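Local coordinates for Phenolphthiocerol/phthiocerol polyketide synthase subunit C (Mycobacterium tuberculosis H37Rv, PDB 8QZI), which probably carries growing acyl chains on a phosphopantetheine-bearing carrier domain during polyketide assembly of phthiocerol-type lipids, at residues 38-46 and 95-103. Residues are numbered along the deposited sequence; the frame is centred on the assembly and turned at random.
Sequences IRAQLDALD and LEASLGITL
Ala97, in the last turn of helix 85-98, turns its carbonyl O to the backbone N of Ala40, and this contact illustrates how a helix end can receive an irregular N-terminal segment. The one hydrogen bond across, Ala40 N to Ala97 O at 2.4 Å, is implausibly short and bent, so its detail is doubtful. At Ser98, OG lies 3.1 Å from the Ile38 CG2 methyl, which chi1 (-45°) sets anti to its backbone N. The Ser98 carbonyl O meets Ala40 CA in a CA-H...O contact of 3.1 Å. Leu99, first to leave helical geometry, points its CB away from residues 38-46, and its side chain touches Leu54 of helix 52-66 and Leu121 of helix 119-124. Gly100 then presents bare backbone: Ala40 CB sits 3.9 Å from its CA, while the CD2 branch of Leu42 comes to 3.3 Å from its N. That same methyl continues to Ile101 CG2, 3.7 Å away, in an apolar contact. Beyond it, Leu103 N bonds Glu96 OE2 from above the carboxylate plane, tying the exit loop back to the helix. The pairing thus joins the incoming N-terminal chain to the C-terminal end of helix 85-98 at the surface of a helical bundle characteristic of acyl carrier proteins.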
loop_
_atom_site.group_PDB
_atom_site.type_symbol
_atom_site.label_atom_id
_atom_site.label_comp_id
_atom_site.label_asym_id
_atom_site.label_seq_id
_atom_site.Cartn_x
_atom_site.Cartn_y
_atom_site.Cartn_z
ATOM N N ILE F 38 -11.447 9.565 -25.349
ATOM C CA ILE F 38 -11.219 9.350 -23.926
ATOM C C ILE F 38 -9.999 10.158 -23.466
ATOM O O ILE F 38 -9.381 9.855 -22.444
ATOM C CB ILE F 38 -11.060 7.850 -23.620
ATOM C CG1 ILE F 38 -12.145 7.047 -24.352
ATOM C CG2 ILE F 38 -11.101 7.602 -22.120
ATOM C CD1 ILE F 38 -13.520 7.695 -24.336
ATOM N N ARG F 39 -9.669 11.193 -24.241
ATOM C CA ARG F 39 -8.558 12.095 -23.935
ATOM C C ARG F 39 -9.093 13.339 -23.225
ATOM O O ARG F 39 -9.053 14.457 -23.740
ATOM C CB ARG F 39 -7.796 12.464 -25.210
ATOM C CG ARG F 39 -8.331 11.843 -26.505
ATOM C CD ARG F 39 -9.745 12.317 -26.841
ATOM N NE ARG F 39 -10.317 11.578 -27.964
ATOM C CZ ARG F 39 -11.618 11.340 -28.126
ATOM N NH1 ARG F 39 -12.038 10.660 -29.184
ATOM N NH2 ARG F 39 -12.497 11.770 -27.227
ATOM N N ALA F 40 -9.614 13.118 -22.021
ATOM C CA ALA F 40 -10.183 14.181 -21.185
ATOM C C ALA F 40 -11.359 14.793 -21.944
ATOM O O ALA F 40 -12.250 14.048 -22.380
ATOM C CB ALA F 40 -9.081 15.154 -20.782
ATOM N N GLN F 41 -11.409 16.115 -22.122
ATOM C CA GLN F 41 -12.539 16.813 -22.738
ATOM C C GLN F 41 -13.811 16.702 -21.887
ATOM O O GLN F 41 -14.931 16.790 -22.398
ATOM C CB GLN F 41 -12.756 16.359 -24.195
ATOM C CG GLN F 41 -13.786 15.267 -24.508
ATOM C CD GLN F 41 -13.963 15.070 -26.023
ATOM O OE1 GLN F 41 -13.250 15.676 -26.822
ATOM N NE2 GLN F 41 -14.914 14.227 -26.415
ATOM N N LEU F 42 -13.628 16.550 -20.569
ATOM C CA LEU F 42 -14.691 16.569 -19.559
ATOM C C LEU F 42 -15.928 15.770 -19.954
ATOM O O LEU F 42 -15.813 14.652 -20.466
ATOM C CB LEU F 42 -15.087 18.011 -19.224
ATOM C CG LEU F 42 -15.267 18.291 -17.722
ATOM C CD1 LEU F 42 -16.722 18.608 -17.337
ATOM C CD2 LEU F 42 -14.725 17.107 -16.912
ATOM N N ASP F 43 -17.116 16.321 -19.687
ATOM C CA ASP F 43 -18.355 15.592 -19.950
ATOM C C ASP F 43 -18.318 14.880 -21.307
ATOM O O ASP F 43 -18.570 13.674 -21.387
ATOM C CB ASP F 43 -19.568 16.530 -19.851
ATOM C CG ASP F 43 -19.271 17.950 -20.314
ATOM O OD1 ASP F 43 -18.984 18.799 -19.444
ATOM O OD2 ASP F 43 -19.327 18.222 -21.540
ATOM N N ALA F 44 -17.997 15.606 -22.385
ATOM C CA ALA F 44 -17.943 15.001 -23.717
ATOM C C ALA F 44 -19.275 14.371 -24.102
ATOM O O ALA F 44 -20.161 15.052 -24.628
ATOM C CB ALA F 44 -16.846 13.941 -23.776
ATOM N N LEU F 45 -19.406 13.060 -23.864
ATOM C CA LEU F 45 -20.676 12.342 -23.932
ATOM C C LEU F 45 -21.762 13.128 -23.204
ATOM O O LEU F 45 -22.594 13.786 -23.840
ATOM C CB LEU F 45 -20.511 10.932 -23.330
ATOM C CG LEU F 45 -21.619 9.862 -23.386
ATOM C CD1 LEU F 45 -21.100 8.466 -23.002
ATOM C CD2 LEU F 45 -22.807 10.238 -22.516
ATOM N N ASP F 46 -21.766 13.042 -21.867
ATOM C CA ASP F 46 -22.503 13.926 -20.961
ATOM C C ASP F 46 -24.021 13.897 -21.112
ATOM O O ASP F 46 -24.733 14.072 -20.115
ATOM C CB ASP F 46 -22.008 15.372 -21.104
ATOM C CG ASP F 46 -22.428 16.033 -22.421
ATOM O OD1 ASP F 46 -23.641 16.096 -22.715
ATOM O OD2 ASP F 46 -21.531 16.511 -23.161
ATOM N N LEU F 95 -9.381 7.785 -15.113
ATOM C CA LEU F 95 -10.589 8.576 -14.909
ATOM C C LEU F 95 -10.306 10.051 -15.136
ATOM O O LEU F 95 -11.002 10.718 -15.909
ATOM C CB LEU F 95 -11.134 8.363 -13.491
ATOM C CG LEU F 95 -11.223 7.005 -12.782
ATOM C CD1 LEU F 95 -11.174 7.227 -11.274
ATOM C CD2 LEU F 95 -12.478 6.234 -13.169
ATOM N N GLU F 96 -9.283 10.576 -14.459
ATOM C CA GLU F 96 -8.974 11.993 -14.579
ATOM C C GLU F 96 -8.606 12.352 -16.014
ATOM O O GLU F 96 -9.058 13.379 -16.541
ATOM C CB GLU F 96 -7.855 12.368 -13.607
ATOM C CG GLU F 96 -8.115 11.934 -12.167
ATOM C CD GLU F 96 -9.553 12.168 -11.697
ATOM O OE1 GLU F 96 -10.271 11.178 -11.408
ATOM O OE2 GLU F 96 -9.966 13.348 -11.615
ATOM N N ALA F 97 -7.809 11.505 -16.673
ATOM C CA ALA F 97 -7.570 11.666 -18.101
ATOM C C ALA F 97 -8.819 11.398 -18.943
ATOM O O ALA F 97 -8.870 11.824 -20.103
ATOM C CB ALA F 97 -6.434 10.748 -18.546
ATOM N N SER F 98 -9.813 10.709 -18.378
ATOM C CA SER F 98 -11.093 10.441 -19.049
ATOM C C SER F 98 -12.028 11.627 -18.838
ATOM O O SER F 98 -12.304 12.392 -19.767
ATOM C CB SER F 98 -11.702 9.143 -18.508
ATOM O OG SER F 98 -12.479 8.477 -19.482
ATOM N N LEU F 99 -12.515 11.789 -17.611
ATOM C CA LEU F 99 -13.307 12.951 -17.232
ATOM C C LEU F 99 -12.344 14.087 -16.922
ATOM O O LEU F 99 -11.648 14.058 -15.902
ATOM C CB LEU F 99 -14.188 12.616 -16.034
ATOM C CG LEU F 99 -14.568 11.134 -15.999
ATOM C CD1 LEU F 99 -15.443 10.819 -14.798
ATOM C CD2 LEU F 99 -15.251 10.707 -17.298
ATOM N N GLY F 100 -12.301 15.082 -17.802
ATOM C CA GLY F 100 -11.281 16.115 -17.753
ATOM C C GLY F 100 -11.245 16.944 -16.488
ATOM O O GLY F 100 -10.986 18.152 -16.535
ATOM N N ILE F 101 -11.504 16.306 -15.353
ATOM C CA ILE F 101 -11.416 16.943 -14.048
ATOM C C ILE F 101 -10.269 16.296 -13.273
ATOM O O ILE F 101 -9.833 15.179 -13.564
ATOM C CB ILE F 101 -12.747 16.862 -13.258
ATOM C CG1 ILE F 101 -13.523 15.578 -13.587
ATOM C CG2 ILE F 101 -13.617 18.088 -13.514
ATOM C CD1 ILE F 101 -14.202 14.937 -12.381
ATOM N N THR F 102 -9.767 17.029 -12.280
ATOM C CA THR F 102 -8.703 16.568 -11.392
ATOM C C THR F 102 -9.276 16.472 -9.984
ATOM O O THR F 102 -9.607 17.495 -9.374
ATOM C CB THR F 102 -7.501 17.515 -11.441
ATOM O OG1 THR F 102 -6.575 17.067 -12.437
ATOM C CG2 THR F 102 -6.797 17.583 -10.090
ATOM N N LEU F 103 -9.400 15.252 -9.471
ATOM C CA LEU F 103 -10.017 14.974 -8.181
ATOM C C LEU F 103 -9.132 14.060 -7.348
ATOM O O LEU F 103 -8.146 13.509 -7.844
ATOM C CB LEU F 103 -11.413 14.356 -8.375
ATOM C CG LEU F 103 -12.574 15.259 -7.951
ATOM C CD1 LEU F 103 -13.481 14.523 -6.980
ATOM C CD2 LEU F 103 -12.052 16.539 -7.326
#